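Local atomic coordinates of putative rubredoxin reductase (Rhodopseudomonas palustris, PDB entry 3FG2), a protein that binds FAD and probably passes electrons from NADH to the ferredoxin that serves the cytochrome P450 CYP199A2. Residues A9-F14 and Q41-S46; A108-L113 and V123-T128. All blocks are in the same frame, centred on the assembly; numbering follows the deposited sequence.

Interaction 1 (A9-F14 and Q41-S46). With FAD (flavin-adenine dinucleotide), chain B.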
loop_
_atom_site.group_PDB
_atom_site.type_symbol
_atom_site.label_atom_id
_atom_site.label_comp_id
_atom_site.label_asym_id
_atom_site.label_seq_id
_atom_site.Cartn_x
_atom_site.Cartn_y
_atom_site.Cartn_z
ATOM N N ALA A 9 7.375 11.323 5.856
ATOM C CA ALA A 9 6.549 12.268 5.110
ATOM C C ALA A 9 5.912 11.675 3.856
ATOM O O ALA A 9 6.008 12.251 2.769
ATOM C CB ALA A 9 7.372 13.499 4.740
ATOM N N GLY A 10 5.283 10.512 4.018
ATOM C CA GLY A 10 4.596 9.866 2.914
ATOM C C GLY A 10 3.127 10.216 3.077
ATOM O O GLY A 10 2.811 11.266 3.645
ATOM N N HIS A 11 2.221 9.356 2.620
ATOM C CA HIS A 11 0.803 9.660 2.759
ATOM C C HIS A 11 0.377 10.016 4.180
ATOM O O HIS A 11 -0.137 11.102 4.413
ATOM C CB HIS A 11 -0.058 8.511 2.232
ATOM C CG HIS A 11 -0.160 8.478 0.740
ATOM N ND1 HIS A 11 0.779 7.864 -0.058
ATOM C CD2 HIS A 11 -1.062 9.038 -0.104
ATOM C CE1 HIS A 11 0.464 8.046 -1.330
ATOM N NE2 HIS A 11 -0.647 8.757 -1.385
ATOM N N ALA A 12 0.588 9.112 5.130
ATOM C CA ALA A 12 0.201 9.368 6.519
ATOM C C ALA A 12 0.907 10.574 7.162
ATOM O O ALA A 12 0.269 11.393 7.833
ATOM C CB ALA A 12 0.437 8.115 7.364
ATOM N N GLY A 13 2.220 10.674 6.967
ATOM C CA GLY A 13 2.967 11.775 7.545
ATOM C C GLY A 13 2.473 13.124 7.064
ATOM O O GLY A 13 2.246 14.041 7.857
ATOM N N PHE A 14 2.306 13.246 5.754
ATOM C CA PHE A 14 1.832 14.482 5.153
ATOM C C PHE A 14 0.407 14.816 5.602
ATOM O O PHE A 14 0.107 15.961 5.945
ATOM C CB PHE A 14 1.872 14.365 3.629
ATOM C CG PHE A 14 1.157 15.474 2.919
ATOM C CD1 PHE A 14 1.709 16.744 2.852
ATOM C CD2 PHE A 14 -0.085 15.248 2.329
ATOM C CE1 PHE A 14 1.035 17.781 2.205
ATOM C CE2 PHE A 14 -0.770 16.277 1.679
ATOM C CZ PHE A 14 -0.209 17.546 1.617
ATOM N N GLN A 41 2.945 11.177 -3.924
ATOM C CA GLN A 41 1.962 10.102 -4.027
ATOM C C GLN A 41 2.602 8.785 -4.468
ATOM O O GLN A 41 3.454 8.763 -5.356
ATOM C CB GLN A 41 0.881 10.481 -5.046
ATOM C CG GLN A 41 0.226 11.847 -4.834
ATOM C CD GLN A 41 -0.511 12.331 -6.080
ATOM O OE1 GLN A 41 -1.458 11.693 -6.547
ATOM N NE2 GLN A 41 -0.066 13.459 -6.629
ATOM N N ARG A 42 2.162 7.689 -3.860
ATOM C CA ARG A 42 2.670 6.360 -4.185
ATOM C C ARG A 42 1.912 5.632 -5.299
ATOM O O ARG A 42 2.518 5.070 -6.206
ATOM C CB ARG A 42 2.665 5.474 -2.936
ATOM C CG ARG A 42 3.977 5.453 -2.174
ATOM C CD ARG A 42 4.311 6.805 -1.597
ATOM N NE ARG A 42 5.633 6.829 -0.979
ATOM C CZ ARG A 42 6.171 7.913 -0.429
ATOM N NH1 ARG A 42 5.491 9.051 -0.424
ATOM N NH2 ARG A 42 7.384 7.872 0.110
ATOM N N PRO A 43 0.575 5.645 -5.254
ATOM C CA PRO A 43 -0.236 4.962 -6.268
ATOM C C PRO A 43 0.193 5.099 -7.725
ATOM O O PRO A 43 0.208 4.113 -8.467
ATOM C CB PRO A 43 -1.639 5.521 -6.021
ATOM C CG PRO A 43 -1.639 5.746 -4.534
ATOM C CD PRO A 43 -0.284 6.402 -4.324
ATOM N N PRO A 44 0.541 6.318 -8.162
ATOM C CA PRO A 44 0.956 6.502 -9.559
ATOM C C PRO A 44 2.297 5.849 -9.927
ATOM O O PRO A 44 2.598 5.670 -11.107
ATOM C CB PRO A 44 1.010 8.026 -9.702
ATOM C CG PRO A 44 0.043 8.512 -8.647
ATOM C CD PRO A 44 0.374 7.618 -7.493
ATOM N N LEU A 45 3.091 5.497 -8.916
ATOM C CA LEU A 45 4.410 4.900 -9.129
ATOM C C LEU A 45 4.450 3.625 -9.968
ATOM O O LEU A 45 5.400 3.402 -10.717
ATOM C CB LEU A 45 5.077 4.633 -7.782
ATOM C CG LEU A 45 5.444 5.877 -6.967
ATOM C CD1 LEU A 45 5.943 5.457 -5.593
ATOM C CD2 LEU A 45 6.512 6.681 -7.707
ATOM N N SER A 46 3.430 2.786 -9.834
ATOM C CA SER A 46 3.368 1.544 -10.590
ATOM C C SER A 46 2.275 1.649 -11.640
ATOM O O SER A 46 1.863 0.649 -12.234
ATOM C CB SER A 46 3.065 0.380 -9.652
ATOM O OG SER A 46 1.913 0.659 -8.881
HETATM P PA FAD B . 4.662 5.750 2.990
HETATM O O1A FAD B . 5.502 4.599 2.569
HETATM O O2A FAD B . 3.968 6.480 2.086
HETATM O O5B FAD B . 5.763 6.713 3.467
HETATM C C5B FAD B . 6.758 6.396 4.490
HETATM C C4B FAD B . 7.789 7.541 4.383
HETATM O O4B FAD B . 8.558 7.549 5.646
HETATM C C3B FAD B . 8.835 7.394 3.263
HETATM O O3B FAD B . 9.061 8.519 2.473
HETATM C C2B FAD B . 10.016 6.843 4.012
HETATM O O2B FAD B . 11.225 6.993 3.335
HETATM C C1B FAD B . 9.966 7.674 5.259
HETATM N N9A FAD B . 10.678 7.169 6.435
HETATM C C8A FAD B . 10.808 5.861 6.826
HETATM N N7A FAD B . 11.521 5.721 7.937
HETATM C C5A FAD B . 11.877 6.989 8.294
HETATM C C6A FAD B . 12.674 7.507 9.428
HETATM N N6A FAD B . 13.216 6.756 10.358
HETATM N N1A FAD B . 12.819 8.880 9.453
HETATM C C2A FAD B . 12.267 9.704 8.501
HETATM N N3A FAD B . 11.529 9.311 7.436
HETATM C C4A FAD B . 11.360 7.940 7.374
HETATM N N1 FAD B . -2.673 2.078 -1.898
HETATM C C2 FAD B . -3.909 2.238 -2.372
HETATM O O2 FAD B . -4.848 2.335 -1.640
HETATM N N3 FAD B . -4.181 2.306 -3.777
HETATM C C4 FAD B . -3.167 2.215 -4.715
HETATM O O4 FAD B . -3.436 2.283 -5.901
HETATM C C4X FAD B . -1.809 2.043 -4.209
HETATM N N5 FAD B . -0.774 1.957 -5.079
HETATM C C5X FAD B . 0.502 1.804 -4.566
HETATM C C6 FAD B . 1.578 1.728 -5.495
HETATM C C7 FAD B . 2.886 1.584 -5.079
HETATM C C7M FAD B . 3.996 1.508 -6.109
HETATM C C8 FAD B . 3.189 1.503 -3.645
HETATM C C8M FAD B . 4.598 1.347 -3.117
HETATM C C9 FAD B . 2.131 1.572 -2.715
HETATM C C9A FAD B . 0.795 1.724 -3.161
HETATM N N10 FAD B . -0.345 1.818 -2.258
HETATM C C10 FAD B . -1.611 1.977 -2.747
HETATM C "C1'" FAD B . -0.063 1.746 -0.802
HETATM C "C2'" FAD B . 0.145 3.177 -0.218
HETATM O "O2'" FAD B . 1.168 3.809 -0.955
HETATM C "C3'" FAD B . 0.520 3.033 1.243
HETATM O "O3'" FAD B . -0.548 2.414 1.951
HETATM C "C4'" FAD B . 0.800 4.401 1.841
HETATM O "O4'" FAD B . 1.883 5.054 1.129
HETATM C "C5'" FAD B . 1.178 4.221 3.291
HETATM O "O5'" FAD B . 1.503 5.656 3.865
HETATM P P FAD B . 2.576 5.807 4.905
HETATM O O1P FAD B . 2.529 7.335 5.189
HETATM O O2P FAD B . 2.409 4.993 6.025
HETATM O O3P FAD B . 3.883 5.452 4.345
HETATM O O HOH W 1 6.864 11.308 0.052
#
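His-11 and Pro-43 reach toward each other tip to tip, CE1 of the imidazole lying 3.5 Å from CD of the proline ring. The same CE1 meets the backbone N of Arg-42 at 3.1 Å, close to the plane of the imidazole. A chi1 of -78° puts CG of His-11 beside its own backbone N, and a chi2 of 85° turns ND1 to ribityl O4' of FAD, with which it shares a hydrogen bond of 3.2 Å; either partner could be the donor. Arg-42 runs the other way: bent at chi2 (65°) and extended beyond it, its chain passes the ribityl O2' and O4' and brings one guanidinium face over phosphate oxygen O2A. NH1 packs at 3.6 Å on CA of Gly-10, and a water in the plane of the group joins NH1 to Ala-9 O. NH2 forms a salt bridge with Glu-35, itself an FAD ligand. An alanine in place of Arg-42 would probably leave Glu-35 without this salt-bridge partner and O2A without the guanidinium packed against it. CA of Gly-10, which has no side chain, lies 3.4 Å from O5B of FAD, while at the helix start Ala-12 N donates to O1P at 2.6 Å. Strand, tight turn and helix N-terminus gripping a pyrophosphate, with a glycine pattern of the GxGxxG type, are the hallmark of the Rossmann-type dinucleotide fold.

Interaction 2 (A108-L113 and V123-T128). With FAD (flavin-adenine dinucleotide), chain B.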
loop_
_atom_site.group_PDB
_atom_site.type_symbol
_atom_site.label_atom_id
_atom_site.label_comp_id
_atom_site.label_asym_id
_atom_site.label_seq_id
_atom_site.Cartn_x
_atom_site.Cartn_y
_atom_site.Cartn_z
ATOM N N ALA A 108 6.585 1.275 5.457
ATOM C CA ALA A 108 7.258 -0.015 5.357
ATOM C C ALA A 108 8.227 -0.019 4.174
ATOM O O ALA A 108 8.047 0.734 3.218
ATOM C CB ALA A 108 6.228 -1.118 5.197
ATOM N N ARG A 109 9.247 -0.874 4.249
ATOM C CA ARG A 109 10.262 -0.973 3.204
ATOM C C ARG A 109 10.213 -2.289 2.436
ATOM O O ARG A 109 9.542 -3.237 2.845
ATOM C CB ARG A 109 11.654 -0.813 3.818
ATOM C CG ARG A 109 12.020 -1.872 4.876
ATOM C CD ARG A 109 13.437 -1.635 5.412
ATOM N NE ARG A 109 13.827 -2.592 6.449
ATOM C CZ ARG A 109 13.326 -2.618 7.684
ATOM N NH1 ARG A 109 12.408 -1.735 8.053
ATOM N NH2 ARG A 109 13.745 -3.530 8.554
ATOM N N ASN A 110 10.931 -2.342 1.318
ATOM C CA ASN A 110 10.997 -3.550 0.499
ATOM C C ASN A 110 11.608 -4.697 1.289
ATOM O O ASN A 110 12.509 -4.491 2.097
ATOM C CB ASN A 110 11.887 -3.335 -0.733
ATOM C CG ASN A 110 11.279 -2.400 -1.754
ATOM O OD1 ASN A 110 10.205 -2.666 -2.293
ATOM N ND2 ASN A 110 11.974 -1.303 -2.040
ATOM N N ARG A 111 11.121 -5.909 1.055
ATOM C CA ARG A 111 11.691 -7.086 1.698
ATOM C C ARG A 111 12.648 -7.634 0.637
ATOM O O ARG A 111 12.220 -8.015 -0.447
ATOM C CB ARG A 111 10.611 -8.115 1.999
ATOM C CG ARG A 111 11.133 -9.362 2.673
ATOM C CD ARG A 111 10.121 -10.470 2.559
ATOM N NE ARG A 111 10.531 -11.662 3.285
ATOM C CZ ARG A 111 10.029 -12.872 3.061
ATOM N NH1 ARG A 111 9.100 -13.040 2.121
ATOM N NH2 ARG A 111 10.443 -13.909 3.782
ATOM N N MET A 112 13.939 -7.652 0.934
ATOM C CA MET A 112 14.929 -8.114 -0.034
ATOM C C MET A 112 14.771 -9.560 -0.490
ATOM O O MET A 112 14.491 -10.456 0.310
ATOM C CB MET A 112 16.337 -7.917 0.530
ATOM C CG MET A 112 16.715 -6.465 0.812
ATOM S SD MET A 112 16.951 -5.472 -0.673
ATOM C CE MET A 112 15.393 -4.614 -0.755
ATOM N N LEU A 113 14.947 -9.783 -1.787
ATOM C CA LEU A 113 14.859 -11.131 -2.333
ATOM C C LEU A 113 16.082 -11.861 -1.779
ATOM O O LEU A 113 17.218 -11.471 -2.055
ATOM C CB LEU A 113 14.918 -11.094 -3.861
ATOM C CG LEU A 113 14.776 -12.445 -4.562
ATOM C CD1 LEU A 113 13.365 -12.987 -4.338
ATOM C CD2 LEU A 113 15.059 -12.284 -6.040
ATOM N N VAL A 123 18.216 -6.298 -10.926
ATOM C CA VAL A 123 17.180 -6.867 -10.069
ATOM C C VAL A 123 16.652 -5.645 -9.308
ATOM O O VAL A 123 17.246 -5.197 -8.319
ATOM C CB VAL A 123 17.753 -7.915 -9.092
ATOM C CG1 VAL A 123 16.667 -8.392 -8.151
ATOM C CG2 VAL A 123 18.311 -9.102 -9.871
ATOM N N LEU A 124 15.533 -5.112 -9.788
ATOM C CA LEU A 124 14.944 -3.904 -9.229
ATOM C C LEU A 124 13.675 -4.064 -8.406
ATOM O O LEU A 124 12.911 -5.024 -8.572
ATOM C CB LEU A 124 14.657 -2.929 -10.370
ATOM C CG LEU A 124 15.821 -2.715 -11.341
ATOM C CD1 LEU A 124 15.364 -1.875 -12.531
ATOM C CD2 LEU A 124 16.967 -2.041 -10.600
ATOM N N TYR A 125 13.453 -3.090 -7.529
ATOM C CA TYR A 125 12.269 -3.059 -6.687
ATOM C C TYR A 125 11.388 -1.920 -7.196
ATOM O O TYR A 125 11.819 -1.152 -8.057
ATOM C CB TYR A 125 12.670 -2.859 -5.224
ATOM C CG TYR A 125 13.447 -4.047 -4.692
ATOM C CD1 TYR A 125 14.817 -4.195 -4.950
ATOM C CD2 TYR A 125 12.798 -5.066 -4.001
ATOM C CE1 TYR A 125 15.510 -5.327 -4.535
ATOM C CE2 TYR A 125 13.478 -6.195 -3.584
ATOM C CZ TYR A 125 14.828 -6.327 -3.855
ATOM O OH TYR A 125 15.471 -7.484 -3.461
ATOM N N LEU A 126 10.160 -1.821 -6.685
ATOM C CA LEU A 126 9.227 -0.786 -7.128
ATOM C C LEU A 126 8.318 -0.271 -6.008
ATOM O O LEU A 126 7.181 -0.729 -5.866
ATOM C CB LEU A 126 8.369 -1.328 -8.282
ATOM C CG LEU A 126 7.325 -0.395 -8.919
ATOM C CD1 LEU A 126 7.995 0.904 -9.350
ATOM C CD2 LEU A 126 6.672 -1.077 -10.118
ATOM N N ARG A 127 8.819 0.678 -5.220
ATOM C CA ARG A 127 8.046 1.254 -4.126
ATOM C C ARG A 127 8.289 2.747 -3.902
ATOM O O ARG A 127 7.420 3.451 -3.375
ATOM C CB ARG A 127 8.321 0.500 -2.822
ATOM C CG ARG A 127 7.698 -0.886 -2.771
ATOM C CD ARG A 127 7.946 -1.545 -1.425
ATOM N NE ARG A 127 7.490 -0.720 -0.311
ATOM C CZ ARG A 127 6.213 -0.510 -0.012
ATOM N NH1 ARG A 127 5.250 -1.068 -0.742
ATOM N NH2 ARG A 127 5.904 0.260 1.024
ATOM N N THR A 128 9.469 3.227 -4.291
ATOM C CA THR A 128 9.814 4.636 -4.123
ATOM C C THR A 128 9.854 5.353 -5.475
ATOM O O THR A 128 9.954 4.706 -6.521
ATOM C CB THR A 128 11.185 4.780 -3.456
ATOM O OG1 THR A 128 12.202 4.302 -4.346
ATOM C CG2 THR A 128 11.225 3.973 -2.163
HETATM P PA FAD B . 4.662 5.750 2.990
HETATM O O1A FAD B . 5.502 4.599 2.569
HETATM O O2A FAD B . 3.968 6.480 2.086
HETATM O O5B FAD B . 5.763 6.713 3.467
HETATM C C5B FAD B . 6.758 6.396 4.490
HETATM C C4B FAD B . 7.789 7.541 4.383
HETATM O O4B FAD B . 8.558 7.549 5.646
HETATM C C3B FAD B . 8.835 7.394 3.263
HETATM O O3B FAD B . 9.061 8.519 2.473
HETATM C C2B FAD B . 10.016 6.843 4.012
HETATM O O2B FAD B . 11.225 6.993 3.335
HETATM C C1B FAD B . 9.966 7.674 5.259
HETATM N N9A FAD B . 10.678 7.169 6.435
HETATM C C8A FAD B . 10.808 5.861 6.826
HETATM N N7A FAD B . 11.521 5.721 7.937
HETATM C C5A FAD B . 11.877 6.989 8.294
HETATM C C6A FAD B . 12.674 7.507 9.428
HETATM N N6A FAD B . 13.216 6.756 10.358
HETATM N N1A FAD B . 12.819 8.880 9.453
HETATM C C2A FAD B . 12.267 9.704 8.501
HETATM N N3A FAD B . 11.529 9.311 7.436
HETATM C C4A FAD B . 11.360 7.940 7.374
HETATM N N1 FAD B . -2.673 2.078 -1.898
HETATM C C2 FAD B . -3.909 2.238 -2.372
HETATM O O2 FAD B . -4.848 2.335 -1.640
HETATM N N3 FAD B . -4.181 2.306 -3.777
HETATM C C4 FAD B . -3.167 2.215 -4.715
HETATM O O4 FAD B . -3.436 2.283 -5.901
HETATM C C4X FAD B . -1.809 2.043 -4.209
HETATM N N5 FAD B . -0.774 1.957 -5.079
HETATM C C5X FAD B . 0.502 1.804 -4.566
HETATM C C6 FAD B . 1.578 1.728 -5.495
HETATM C C7 FAD B . 2.886 1.584 -5.079
HETATM C C7M FAD B . 3.996 1.508 -6.109
HETATM C C8 FAD B . 3.189 1.503 -3.645
HETATM C C8M FAD B . 4.598 1.347 -3.117
HETATM C C9 FAD B . 2.131 1.572 -2.715
HETATM C C9A FAD B . 0.795 1.724 -3.161
HETATM N N10 FAD B . -0.345 1.818 -2.258
HETATM C C10 FAD B . -1.611 1.977 -2.747
HETATM C "C1'" FAD B . -0.063 1.746 -0.802
HETATM C "C2'" FAD B . 0.145 3.177 -0.218
HETATM O "O2'" FAD B . 1.168 3.809 -0.955
HETATM C "C3'" FAD B . 0.520 3.033 1.243
HETATM O "O3'" FAD B . -0.548 2.414 1.951
HETATM C "C4'" FAD B . 0.800 4.401 1.841
HETATM O "O4'" FAD B . 1.883 5.054 1.129
HETATM C "C5'" FAD B . 1.178 4.221 3.291
HETATM O "O5'" FAD B . 1.503 5.656 3.865
HETATM P P FAD B . 2.576 5.807 4.905
HETATM O O1P FAD B . 2.529 7.335 5.189
HETATM O O2P FAD B . 2.409 4.993 6.025
HETATM O O3P FAD B . 3.883 5.452 4.345
HETATM O O HOH W 2 9.304 -3.687 -4.923
#
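Where the strand 108-110 and the run after strand 123-124 approach beside the flavin, the contact forms part of the connection between the FAD-binding sheet and the sheet that probably binds NADH, strand 123-124 being an outer strand of the latter and 108-110 pairing antiparallel with 239-241. Tyr-125 carries the end of the contact farther from the flavin. Its OH accepts a nearly straight hydrogen bond from Leu-113 N, 2.9 Å long with an N-H...O angle of 176°, the donor lying near the ring plane. Met-112, bent at chi2 and chi3, crosses the ring at about a right angle and sets CE over one face, 3.8 Å from the centroid in a CH-pi contact; SD lies obliquely, completing a Met-aromatic pair. Beside Tyr-125, the Asn-110 amide is turned 42° from the ring plane, with ND2 3.6 Å from Tyr-125 CB. A water joins Asn-110 OD1 to Leu-126 N, which it approaches to 2.7 Å. Toward the cofactor, Arg-127 bends at chi3 (55°), and NH2 donates to Ala-108 O over 3.1 Å, approaching from above the carbonyl plane. The guanidinium turns a face to the flavin methyl C8M, with NH1 at 3.4 Å, while Glu-131 of the following helix takes the backbone N of Arg-127 and, weakly, Asn-110 ND2. The two segments are thus joined by two direct hydrogen bonds, each using a backbone atom of 108-113, and a cationic group close to C8M might modestly influence the flavin's electrostatics.

Overall arrangement
Both contacts belong to the pyridine nucleotide-disulphide oxidoreductase part of the chain and touch the same FAD, their centres about 15 Å apart. Interaction 1 is buried and works largely through the cofactor: its segments share no direct hydrogen bond, and pyrophosphate, ribityl chain and one water mediate between them. Interaction 2 is only partly buried; it joins its segments directly, and its chemistry grades from a cation beside the flavin to an aromatic and thioether cluster nearer the surface. The two meet where Leu-45 CD1 packs 3.3 Å from Arg-127 O and Ser-46 rests against Leu-126, so that 41-46 and 123-128 together line the dimethylbenzene end of the flavin.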